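Local atomic coordinates of bifunctional endo-1,4-beta-xylanase A (Neocallimastix patriciarum, PDB entry 2VG9), a protein that hydrolyses internal beta-1,4-xylosidic linkages of xylan as a family 11 endo-xylanase with a beta jelly-roll fold. Residues Y72-A78 with T210-T216; L34-F40 with L54-G58. The contacts are given in a common frame with arbitrary orientation. Residue numbers count along the deposited sequence, not the author numbering.

How the interactions relate
Both contacts belong to the beta jelly roll of the family 11 xylanase. Interaction 1 lies within one sheet: it pairs 210-216 with 72-78. Interaction 2 runs between the sheets: the 34-40 loop receives Arg57 from strand 52-60 of the other sheet. Their centres are 12 Å apart and they touch. Leu212 CD2 lies 3.6 Å from Ala38 O and 3.8 Å from Arg57 O. At the surface Thr39 CG2 packs 3.4 Å from Thr210 O. An acetate ion, probably from the crystallisation liquor, is hydrogen-bonded to Thr39 OG1 and lies about 4 Å from the Thr210 side chain (nearest atoms). Strand 52-60 precedes strand 73-86 in the chain, so interaction 2 closes before interaction 1 opens.

Interaction 1 of 2, residues Y72-A78 with T210-T216; sequences YIGLDYA and TLLDVYT
Leu75, Val214 and Leu212 form the apolar centre, on the sheet face they share with Ile73, Tyr77 and Thr216. Leu75 CD1 meets Val214 CG2 at 3.9 Å. Leu212 (t, p) brings its CD1 to 3.9 Å from Leu75 CG and 4.0 Å from Tyr77 CB.

Both segments are extended except at Thr210 (phi -96°, psi -17°) and run antiparallel, with axes 4.4 Å apart at 175°. They are neighbours in one family 11 jelly-roll sheet, with the apolar face turned to the other sheet. Ile73-Thr216, Leu75-Val214 and Tyr77-Leu212 are non-hydrogen-bonded pairs. Gly74-Tyr215, Asp76-Asp213 and Ala78-Leu211 are hydrogen-bonded pairs. Gly74 N to Tyr215 O is 2.9 Å and Tyr215 N to Gly74 O 3.0 Å. Asp76 N to Asp213 O is 2.9 Å and Asp213 N to Asp76 O 2.8 Å. Ala78 N to Leu211 O is 2.8 Å and Leu211 N to Ala78 O 3.1 Å. Thr210 N also reaches Ala78 O, at 2.8 Å. Thr210, first residue of a classic beta bulge, thus faces Ala78 together with Leu211.

On the other face Tyr215 (chi1 p) lays its ring over Gly74, with CA 3.9 Å from the centroid, a CH-pi contact. A side chain at Gly74 would clash with this ring. The Tyr72 ring lies at 22° to it but slid aside, centroids 5.9 Å apart. At the polar edge, Asp76 OD2 meets the ring edge at Tyr215 CE2, 3.6 Å away.

Strand 169-173 pairs with the outer side of 72-78. Leu191, Val194 and Leu196 of strand 190-200 pack against the apolar face, and helix 174-182 adds Val174 and Phe178 against Ile73.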
ATOM      1  N   TYR A  72      -1.373  -0.088 -19.349  1.00 13.54           N
ATOM      2  CA  TYR A  72      -0.144   0.234 -18.648  1.00 12.89           C
ATOM      3  C   TYR A  72      -0.476   1.058 -17.409  1.00 12.82           C
ATOM      4  O   TYR A  72      -1.268   1.995 -17.480  1.00 12.94           O
ATOM      5  CB  TYR A  72       0.832   1.003 -19.569  1.00 12.91           C
ATOM      6  CG  TYR A  72       2.211   1.119 -18.987  1.00 12.27           C
ATOM      7  CD1 TYR A  72       3.189   0.177 -19.294  1.00 12.46           C
ATOM      8  CD2 TYR A  72       2.537   2.168 -18.112  1.00 10.83           C
ATOM      9  CE1 TYR A  72       4.468   0.269 -18.752  1.00 12.60           C
ATOM     10  CE2 TYR A  72       3.835   2.284 -17.563  1.00 13.05           C
ATOM     11  CZ  TYR A  72       4.788   1.321 -17.884  1.00 13.98           C
ATOM     12  OH  TYR A  72       6.064   1.380 -17.338  1.00 11.74           O
ATOM     13  N   ILE A  73       0.103   0.685 -16.265  1.00 11.32           N
ATOM     14  CA  ILE A  73      -0.018   1.505 -15.049  1.00 11.06           C
ATOM     15  C   ILE A  73       1.407   1.664 -14.529  1.00 10.62           C
ATOM     16  O   ILE A  73       2.079   0.676 -14.248  1.00  9.94           O
ATOM     17  CB  ILE A  73      -0.958   0.892 -13.969  1.00 10.97           C
ATOM     18  CG1 ILE A  73      -2.369   0.614 -14.524  1.00 11.72           C
ATOM     19  CG2 ILE A  73      -1.006   1.823 -12.676  1.00  9.95           C
ATOM     20  CD1 ILE A  73      -3.282  -0.194 -13.517  1.00 11.72           C
ATOM     21  N   GLY A  74       1.876   2.909 -14.470  1.00 10.65           N
ATOM     22  CA  GLY A  74       3.216   3.196 -13.945  1.00 11.01           C
ATOM     23  C   GLY A  74       3.160   3.911 -12.599  1.00 10.88           C
ATOM     24  O   GLY A  74       2.233   4.707 -12.338  1.00 11.01           O
ATOM     25  N   LEU A  75       4.136   3.625 -11.738  1.00 10.11           N
ATOM     26  CA  LEU A  75       4.314   4.395 -10.497  1.00  9.99           C
ATOM     27  C   LEU A  75       5.800   4.673 -10.338  1.00  9.57           C
ATOM     28  O   LEU A  75       6.612   3.738 -10.345  1.00  9.09           O
ATOM     29  CB  LEU A  75       3.730   3.678  -9.250  1.00 10.24           C
ATOM     30  CG  LEU A  75       3.777   4.411  -7.866  1.00  9.81           C
ATOM     31  CD1 LEU A  75       2.627   3.982  -6.958  1.00  9.45           C
ATOM     32  CD2 LEU A  75       5.096   4.158  -7.116  1.00  8.09           C
ATOM     33  N   ASP A  76       6.140   5.956 -10.183  1.00  8.50           N
ATOM     34  CA  ASP A  76       7.519   6.374  -9.993  1.00  8.79           C
ATOM     35  C   ASP A  76       7.550   7.070  -8.662  1.00  8.57           C
ATOM     36  O   ASP A  76       6.658   7.853  -8.372  1.00  9.34           O
ATOM     37  CB  ASP A  76       7.944   7.347 -11.090  1.00  8.60           C
ATOM     38  CG  ASP A  76       7.955   6.717 -12.453  1.00  9.53           C
ATOM     39  OD1 ASP A  76       8.638   5.722 -12.629  1.00  8.60           O
ATOM     40  OD2 ASP A  76       7.273   7.220 -13.370  1.00 12.46           O
ATOM     41  N   TYR A  77       8.549   6.775  -7.848  1.00  8.07           N
ATOM     42  CA  TYR A  77       8.625   7.326  -6.501  1.00  8.08           C
ATOM     43  C   TYR A  77      10.090   7.556  -6.097  1.00  8.92           C
ATOM     44  O   TYR A  77      11.011   6.907  -6.613  1.00  8.37           O
ATOM     45  CB  TYR A  77       7.880   6.405  -5.494  1.00  8.97           C
ATOM     46  CG  TYR A  77       8.636   5.121  -5.155  1.00  8.35           C
ATOM     47  CD1 TYR A  77       9.281   4.973  -3.913  1.00  8.81           C
ATOM     48  CD2 TYR A  77       8.713   4.076  -6.078  1.00  8.67           C
ATOM     49  CE1 TYR A  77      10.020   3.776  -3.604  1.00  9.44           C
ATOM     50  CE2 TYR A  77       9.434   2.888  -5.797  1.00  8.10           C
ATOM     51  CZ  TYR A  77      10.085   2.758  -4.563  1.00  8.83           C
ATOM     52  OH  TYR A  77      10.762   1.616  -4.330  1.00  6.62           O
ATOM     53  N   ALA A  78      10.309   8.520  -5.207  1.00  8.99           N
ATOM     54  CA  ALA A  78      11.594   8.649  -4.489  1.00  9.25           C
ATOM     55  C   ALA A  78      11.271   9.090  -3.059  1.00  9.32           C
ATOM     56  O   ALA A  78      10.491  10.037  -2.866  1.00  8.84           O
ATOM     57  CB  ALA A  78      12.539   9.666  -5.176  1.00  8.83           C
ATOM     58  N   THR A 210       9.331  12.371  -1.753  1.00 10.63           N
ATOM     59  CA  THR A 210       9.608  13.634  -2.401  1.00 10.97           C
ATOM     60  C   THR A 210       9.251  13.565  -3.858  1.00 11.14           C
ATOM     61  O   THR A 210       9.115  14.598  -4.497  1.00 10.90           O
ATOM     62  CB  THR A 210      11.073  14.035  -2.249  1.00 12.66           C
ATOM     63  OG1 THR A 210      11.908  12.963  -2.733  1.00 12.41           O
ATOM     64  CG2 THR A 210      11.398  14.318  -0.785  1.00 13.16           C
ATOM     65  N   LEU A 211       9.088  12.350  -4.381  1.00  9.65           N
ATOM     66  CA  LEU A 211       8.602  12.152  -5.744  1.00  8.74           C
ATOM     67  C   LEU A 211       7.588  11.054  -5.715  1.00  7.69           C
ATOM     68  O   LEU A 211       7.872   9.982  -5.200  1.00  8.20           O
ATOM     69  CB  LEU A 211       9.751  11.720  -6.674  1.00  8.44           C
ATOM     70  CG  LEU A 211       9.663  11.737  -8.195  1.00 10.81           C
ATOM     71  CD1 LEU A 211      11.079  11.343  -8.762  1.00 14.43           C
ATOM     72  CD2 LEU A 211       8.605  10.836  -8.796  1.00 13.87           C
ATOM     73  N   LEU A 212       6.411  11.309  -6.275  1.00  7.09           N
ATOM     74  CA  LEU A 212       5.404  10.262  -6.448  1.00  8.56           C
ATOM     75  C   LEU A 212       4.552  10.587  -7.649  1.00  8.79           C
ATOM     76  O   LEU A 212       3.877  11.601  -7.676  1.00  8.59           O
ATOM     77  CB  LEU A 212       4.521  10.074  -5.202  1.00  8.04           C
ATOM     78  CG  LEU A 212       3.480   8.964  -5.309  1.00  8.12           C
ATOM     79  CD1 LEU A 212       4.092   7.669  -5.796  1.00  4.05           C
ATOM     80  CD2 LEU A 212       2.781   8.765  -3.935  1.00 10.01           C
ATOM     81  N   ASP A 213       4.592   9.713  -8.637  1.00  8.62           N
ATOM     82  CA  ASP A 213       3.794   9.904  -9.846  1.00 10.21           C
ATOM     83  C   ASP A 213       3.098   8.582 -10.096  1.00 10.49           C
ATOM     84  O   ASP A 213       3.723   7.531 -10.015  1.00  9.69           O
ATOM     85  CB  ASP A 213       4.699  10.224 -11.042  1.00  9.06           C
ATOM     86  CG  ASP A 213       3.938  10.809 -12.232  1.00 12.10           C
ATOM     87  OD1 ASP A 213       2.727  11.071 -12.147  1.00 12.15           O
ATOM     88  OD2 ASP A 213       4.588  11.014 -13.273  1.00 13.00           O
ATOM     89  N   VAL A 214       1.803   8.649 -10.362  1.00 10.94           N
ATOM     90  CA  VAL A 214       0.997   7.454 -10.694  1.00 12.83           C
ATOM     91  C   VAL A 214       0.271   7.791 -11.985  1.00 13.99           C
ATOM     92  O   VAL A 214      -0.331   8.866 -12.089  1.00 14.60           O
ATOM     93  CB  VAL A 214      -0.021   7.109  -9.572  1.00 12.95           C
ATOM     94  CG1 VAL A 214      -0.686   5.754  -9.853  1.00 14.37           C
ATOM     95  CG2 VAL A 214       0.662   7.063  -8.206  1.00 13.47           C
ATOM     96  N   TYR A 215       0.358   6.918 -12.981  1.00 14.33           N
ATOM     97  CA  TYR A 215      -0.308   7.171 -14.266  1.00 15.98           C
ATOM     98  C   TYR A 215      -0.766   5.879 -14.993  1.00 17.81           C
ATOM     99  O   TYR A 215      -0.278   4.765 -14.701  1.00 15.83           O
ATOM    100  CB  TYR A 215       0.613   7.990 -15.179  1.00 15.53           C
ATOM    101  CG  TYR A 215       1.887   7.254 -15.599  1.00 14.63           C
ATOM    102  CD1 TYR A 215       1.920   6.509 -16.794  1.00 11.33           C
ATOM    103  CD2 TYR A 215       3.035   7.293 -14.804  1.00 12.98           C
ATOM    104  CE1 TYR A 215       3.043   5.812 -17.178  1.00 13.27           C
ATOM    105  CE2 TYR A 215       4.197   6.607 -15.200  1.00 14.43           C
ATOM    106  CZ  TYR A 215       4.183   5.869 -16.378  1.00 14.62           C
ATOM    107  OH  TYR A 215       5.291   5.181 -16.795  1.00 13.53           O
ATOM    108  N   THR A 216      -1.681   6.044 -15.955  1.00 19.71           N
ATOM    109  CA  THR A 216      -2.080   4.949 -16.853  1.00 23.17           C
ATOM    110  C   THR A 216      -2.062   5.418 -18.282  1.00 24.18           C
ATOM    111  O   THR A 216      -2.497   6.541 -18.563  1.00 25.33           O
ATOM    112  CB  THR A 216      -3.544   4.529 -16.709  1.00 23.21           C
ATOM    113  OG1 THR A 216      -4.108   4.994 -15.482  1.00 28.63           O
ATOM    114  CG2 THR A 216      -3.698   3.037 -16.890  1.00 21.69           C
TER

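Interaction 2 of 2, residues L34-F40 with L54-G58; sequences LGSGATF and LARRG
This is a loop-to-strand contact between the two sheets of the jelly roll, built around one buried arginine. Segment 34-40 links strands 29-34 and 40-45, while 54-58 is part of strand 52-60 in the other sheet. The loop folds into a type II' turn from Ser36 to Thr39, with Gly37 at phi 67°, psi -124°. Thr39 N bonds to Ser36 O at 3.1 Å, Thr39 OG1 to Ser36 O at 2.7 Å, and Gly35 N to Thr39 O at 3.0 Å.

Arg57 (m, t, p, chi4 180°) points its side chain into this loop. Its NH1 donates to Thr39 O at 2.9 Å and to a water at 2.9 Å. That water lies 2.6 Å from Gly35 O and 2.8 Å from Gly37 O. Leu34 CD2 lies over one guanidinium face, 3.8 Å from NH1, and Ala38 CA over the opposite face. Phe40 (chi1 p) packs along the arginine stem, CD2 to Arg57 CG 3.5 Å. Its CE1 lies 4.2 Å from Ala55 CB.

Arg57 NE and NH2 bond to Ser20 O and Phe19 O of strand 19-26. Arg56 points away and forms a salt bridge with Glu22. The buried Arg57 charge is met by carbonyl oxygens and a water, so one side chain ties the turn to strands of the opposite sheet.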
ATOM      1  N   LEU A  34       1.285  17.165   3.430  1.00 12.58           N
ATOM      2  CA  LEU A  34       1.172  17.120   1.955  1.00 13.06           C
ATOM      3  C   LEU A  34       2.278  17.891   1.263  1.00 12.77           C
ATOM      4  O   LEU A  34       2.755  18.876   1.800  1.00 13.39           O
ATOM      5  CB  LEU A  34      -0.165  17.725   1.484  1.00 12.82           C
ATOM      6  CG  LEU A  34      -1.458  17.202   2.069  1.00 13.94           C
ATOM      7  CD1 LEU A  34      -2.659  17.892   1.398  1.00 15.16           C
ATOM      8  CD2 LEU A  34      -1.545  15.669   1.959  1.00 14.30           C
ATOM      9  N   GLY A  35       2.688  17.444   0.073  1.00 12.64           N
ATOM     10  CA  GLY A  35       3.499  18.286  -0.844  1.00 11.96           C
ATOM     11  C   GLY A  35       2.669  18.399  -2.118  1.00 12.00           C
ATOM     12  O   GLY A  35       1.544  17.906  -2.131  1.00 13.46           O
ATOM     13  N   SER A  36       3.195  19.025  -3.177  1.00 12.24           N
ATOM     14  CA  SER A  36       2.515  19.096  -4.481  1.00 12.92           C
ATOM     15  C   SER A  36       2.214  17.722  -5.033  1.00 12.33           C
ATOM     16  O   SER A  36       2.970  16.766  -4.777  1.00 10.73           O
ATOM     17  CB  SER A  36       3.382  19.786  -5.552  1.00 14.17           C
ATOM     18  OG  SER A  36       4.045  20.911  -5.003  1.00 20.80           O
ATOM     19  N   GLY A  37       1.129  17.643  -5.806  1.00 10.81           N
ATOM     20  CA  GLY A  37       0.798  16.443  -6.537  1.00 11.36           C
ATOM     21  C   GLY A  37       0.445  15.336  -5.565  1.00 11.12           C
ATOM     22  O   GLY A  37      -0.470  15.497  -4.737  1.00 10.94           O
ATOM     23  N   ALA A  38       1.144  14.207  -5.670  1.00 10.70           N
ATOM     24  CA  ALA A  38       0.870  13.061  -4.766  1.00 10.67           C
ATOM     25  C   ALA A  38       1.904  12.956  -3.633  1.00  9.75           C
ATOM     26  O   ALA A  38       1.844  12.020  -2.857  1.00  9.85           O
ATOM     27  CB  ALA A  38       0.826  11.757  -5.539  1.00 10.14           C
ATOM     28  N   THR A  39       2.841  13.904  -3.556  1.00 10.81           N
ATOM     29  CA  THR A  39       3.957  13.816  -2.593  1.00  9.82           C
ATOM     30  C   THR A  39       3.448  14.053  -1.149  1.00 10.69           C
ATOM     31  O   THR A  39       2.396  14.668  -0.940  1.00 10.79           O
ATOM     32  CB  THR A  39       5.144  14.795  -2.952  1.00 10.64           C
ATOM     33  OG1 THR A  39       4.709  16.147  -2.829  1.00 10.31           O
ATOM     34  CG2 THR A  39       5.684  14.578  -4.361  1.00  8.94           C
ATOM     35  N   PHE A  40       4.198  13.565  -0.162  1.00 10.28           N
ATOM     36  CA  PHE A  40       3.884  13.732   1.232  1.00 10.81           C
ATOM     37  C   PHE A  40       5.063  13.248   2.067  1.00 12.38           C
ATOM     38  O   PHE A  40       5.923  12.490   1.595  1.00 11.34           O
ATOM     39  CB  PHE A  40       2.629  12.928   1.641  1.00 10.86           C
ATOM     40  CG  PHE A  40       2.799  11.413   1.577  1.00 10.82           C
ATOM     41  CD1 PHE A  40       2.968  10.661   2.757  1.00 10.39           C
ATOM     42  CD2 PHE A  40       2.819  10.752   0.358  1.00  7.36           C
ATOM     43  CE1 PHE A  40       3.090   9.247   2.712  1.00 12.55           C
ATOM     44  CE2 PHE A  40       2.924   9.351   0.292  1.00 12.08           C
ATOM     45  CZ  PHE A  40       3.064   8.590   1.473  1.00 11.89           C
ATOM     46  N   LEU A  54      -0.871   4.134   9.557  1.00 13.14           N
ATOM     47  CA  LEU A  54      -0.702   4.120   8.102  1.00 13.23           C
ATOM     48  C   LEU A  54      -0.767   5.536   7.547  1.00 13.24           C
ATOM     49  O   LEU A  54      -1.492   6.381   8.089  1.00 12.01           O
ATOM     50  CB  LEU A  54      -1.758   3.216   7.444  1.00 13.68           C
ATOM     51  CG  LEU A  54      -3.230   3.623   7.483  1.00 11.38           C
ATOM     52  CD1 LEU A  54      -3.646   4.539   6.291  1.00 12.95           C
ATOM     53  CD2 LEU A  54      -4.132   2.352   7.549  1.00 12.72           C
ATOM     54  N   ALA A  55       0.003   5.785   6.482  1.00 12.55           N
ATOM     55  CA  ALA A  55      -0.097   7.032   5.679  1.00 12.00           C
ATOM     56  C   ALA A  55       0.102   6.708   4.200  1.00 11.18           C
ATOM     57  O   ALA A  55       1.097   6.069   3.802  1.00 11.68           O
ATOM     58  CB  ALA A  55       0.920   8.104   6.139  1.00 10.65           C
ATOM     59  N   ARG A  56      -0.825   7.156   3.381  1.00  9.64           N
ATOM     60  CA  ARG A  56      -0.800   6.782   1.971  1.00  9.96           C
ATOM     61  C   ARG A  56      -1.442   7.832   1.095  1.00  9.08           C
ATOM     62  O   ARG A  56      -2.379   8.530   1.509  1.00  9.25           O
ATOM     63  CB  ARG A  56      -1.507   5.455   1.770  1.00  9.52           C
ATOM     64  CG  ARG A  56      -2.898   5.430   2.287  1.00 12.34           C
ATOM     65  CD  ARG A  56      -3.646   4.142   1.893  1.00 17.70           C
ATOM     66  NE  ARG A  56      -3.240   3.003   2.710  1.00 19.65           N
ATOM     67  CZ  ARG A  56      -4.047   2.251   3.448  1.00 15.77           C
ATOM     68  NH1 ARG A  56      -5.356   2.483   3.510  1.00 16.79           N
ATOM     69  NH2 ARG A  56      -3.525   1.256   4.129  1.00 14.27           N
ATOM     70  N   ARG A  57      -0.932   7.922  -0.119  1.00  9.95           N
ATOM     71  CA  ARG A  57      -1.452   8.816  -1.158  1.00 10.02           C
ATOM     72  C   ARG A  57      -1.475   8.085  -2.482  1.00 11.06           C
ATOM     73  O   ARG A  57      -0.538   7.326  -2.801  1.00 11.29           O
ATOM     74  CB  ARG A  57      -0.559  10.051  -1.289  1.00  9.57           C
ATOM     75  CG  ARG A  57      -0.694  11.013  -0.076  1.00  8.98           C
ATOM     76  CD  ARG A  57      -0.382  12.408  -0.493  1.00  8.07           C
ATOM     77  NE  ARG A  57      -1.508  12.997  -1.212  1.00 11.45           N
ATOM     78  CZ  ARG A  57      -1.516  14.230  -1.710  1.00 10.00           C
ATOM     79  NH1 ARG A  57      -0.440  15.013  -1.584  1.00  7.41           N
ATOM     80  NH2 ARG A  57      -2.602  14.683  -2.334  1.00 13.51           N
ATOM     81  N   GLY A  58      -2.517   8.308  -3.284  1.00 11.55           N
ATOM     82  CA  GLY A  58      -2.608   7.566  -4.555  1.00 11.34           C
ATOM     83  C   GLY A  58      -3.652   8.068  -5.521  1.00 12.50           C
ATOM     84  O   GLY A  58      -4.272   9.104  -5.306  1.00 10.85           O
TER
HETATM   85  O   HOH W   1      -0.858  17.570  -2.969  1.00  8.05           O